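Local coordinates for acyl-coenzyme A thioesterase THEM4 (Rhodococcus sp., PDB 2OV9) that probably hydrolyses medium- and long-chain fatty acyl-coenzyme A thioesters to the free fatty acid and coenzyme A, as a member of the thioesterase superfamily, at the interface of chains A and B. Numbering follows the deposited sequence. Chains: chain A/B, Hypothetical protein.

The interface of chains A and B. Residues chain A 40, 43-45, 48, 51; chain B 62, 65-66, 68-70.
The side-chain amide of A:Asn48 lies over one face of the B:His68 imidazole, offset toward the CB and CG end of the ring and not over its middle. The two planes are 14° apart, so the groups are nearly parallel. The amide nitrogen ND2 does the touching, 3.6 Å from ring atom CG.

This patch lies between the N-terminal helical regions of two copies of a hotdog-fold thioesterase-superfamily protein, probably a dimer, as is usual in this family. The loop after helix 26-43 of chain A meets the end of helix 51-67 and the following loop of chain B. The interface is two-fold symmetric, so the contact recurs with the chains exchanged.

CG of A:Asn48 is anti to the backbone N (chi1 175°), which carries the amide across to the ring. The CG corner of the B:Pro70 ring is 3.9 Å from A:Thr44 O. Its CA and CB side runs past A:Asp45, whose CB is 3.8 Å from B:Pro70 CA.

The A:Thr44 hydroxyl OG1 is within hydrogen-bonding distance of two backbone carbonyls, B:Leu65 O at 2.7 Å and B:His68 O at 3.0 Å. Its one hydrogen must be shared or alternate between them. OG1 stands anti to the backbone N (chi1 -158°), which turns the hydroxyl to chain B. B:His68 O also accepts a fairly straight bond from A:Asp45 N, 2.6 Å away. B:Leu65 O lies near the helix end, and a water links it to A:Ala40 O.

Apolar packing flanks the polar groups. A:Ala40 CB sits 3.5 Å from B:Leu65 CB. At the branch tip, B:Leu65 CD2 meets A:Leu51 CD2 at 3.8 Å, the two side chains crossing at about a right angle.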
# COMPACT_ATOMS: atom_id res chain seq x y z
N ALA A 40 16.46 0.38 -0.14
CA ALA A 40 17.73 0.99 -0.49
C ALA A 40 17.59 2.00 -1.61
O ALA A 40 18.22 3.06 -1.58
CB ALA A 40 18.77 -0.10 -0.86
N ARG A 43 16.96 5.54 -0.60
CA ARG A 43 18.05 6.18 0.16
C ARG A 43 19.32 6.39 -0.66
O ARG A 43 20.25 7.07 -0.22
CB ARG A 43 18.41 5.30 1.37
CG ARG A 43 17.33 5.13 2.40
CD ARG A 43 17.91 4.55 3.67
NE ARG A 43 17.20 5.04 4.86
CZ ARG A 43 16.21 4.38 5.45
NH1 ARG A 43 15.83 3.20 4.98
NH2 ARG A 43 15.61 4.89 6.52
N THR A 44 19.39 5.80 -1.83
CA THR A 44 20.67 5.69 -2.54
C THR A 44 21.05 6.95 -3.35
O THR A 44 20.20 7.81 -3.62
CB THR A 44 20.71 4.42 -3.41
OG1 THR A 44 22.07 4.05 -3.68
CG2 THR A 44 19.94 4.62 -4.71
N ASP A 45 22.31 7.03 -3.75
CA ASP A 45 22.79 8.14 -4.58
C ASP A 45 22.22 8.05 -6.00
O ASP A 45 22.58 7.16 -6.78
CB ASP A 45 24.32 8.15 -4.63
CG ASP A 45 24.87 9.31 -5.45
OD1 ASP A 45 24.08 10.10 -6.01
OD2 ASP A 45 26.10 9.41 -5.54
N ASN A 48 24.83 7.93 -8.82
CA ASN A 48 25.73 6.79 -8.89
C ASN A 48 25.69 6.14 -10.28
O ASN A 48 24.64 5.62 -10.71
CB ASN A 48 25.36 5.80 -7.77
CG ASN A 48 26.16 4.50 -7.81
OD1 ASN A 48 27.18 4.40 -8.49
ND2 ASN A 48 25.68 3.49 -7.09
N LEU A 51 24.20 2.59 -11.20
CA LEU A 51 22.77 2.31 -11.31
C LEU A 51 22.41 1.80 -12.70
O LEU A 51 21.43 1.09 -12.87
CB LEU A 51 21.93 3.55 -10.97
CG LEU A 51 21.88 3.95 -9.51
CD1 LEU A 51 21.20 5.30 -9.37
CD2 LEU A 51 21.11 2.91 -8.69
N ALA B 62 21.40 -4.81 -3.05
CA ALA B 62 20.99 -3.94 -1.94
C ALA B 62 22.19 -3.39 -1.17
O ALA B 62 22.19 -2.21 -0.77
CB ALA B 62 20.08 -4.69 -1.00
N LEU B 65 23.67 -0.51 -3.16
CA LEU B 65 22.80 0.67 -3.01
C LEU B 65 22.97 1.35 -1.67
O LEU B 65 23.03 2.59 -1.58
CB LEU B 65 21.34 0.30 -3.22
CG LEU B 65 21.03 -0.31 -4.60
CD1 LEU B 65 19.54 -0.65 -4.72
CD2 LEU B 65 21.50 0.61 -5.73
N GLU B 66 23.06 0.53 -0.63
CA GLU B 66 23.26 1.04 0.73
C GLU B 66 24.59 1.77 0.88
O GLU B 66 24.68 2.77 1.57
CB GLU B 66 23.16 -0.10 1.73
CG GLU B 66 21.72 -0.59 1.97
CD GLU B 66 21.66 -2.00 2.53
OE1 GLU B 66 22.73 -2.56 2.92
OE2 GLU B 66 20.52 -2.56 2.57
N HIS B 68 26.22 3.35 -1.36
CA HIS B 68 26.30 4.56 -2.18
C HIS B 68 25.22 5.60 -1.83
O HIS B 68 24.20 5.73 -2.50
CB HIS B 68 26.36 4.19 -3.68
CG HIS B 68 27.63 3.48 -4.07
ND1 HIS B 68 27.83 2.14 -3.84
CD2 HIS B 68 28.78 3.95 -4.61
CE1 HIS B 68 29.04 1.80 -4.25
NE2 HIS B 68 29.64 2.88 -4.73
N ALA B 69 25.47 6.34 -0.75
CA ALA B 69 24.56 7.37 -0.24
C ALA B 69 24.78 8.69 -0.99
O ALA B 69 25.91 8.99 -1.38
CB ALA B 69 24.80 7.57 1.24
N PRO B 70 23.72 9.50 -1.17
CA PRO B 70 23.96 10.75 -1.89
C PRO B 70 24.65 11.76 -0.98
O PRO B 70 24.37 11.80 0.23
CB PRO B 70 22.55 11.22 -2.27
CG PRO B 70 21.65 10.61 -1.27
CD PRO B 70 22.32 9.38 -0.71
O HOH W 1 20.52 2.96 0.27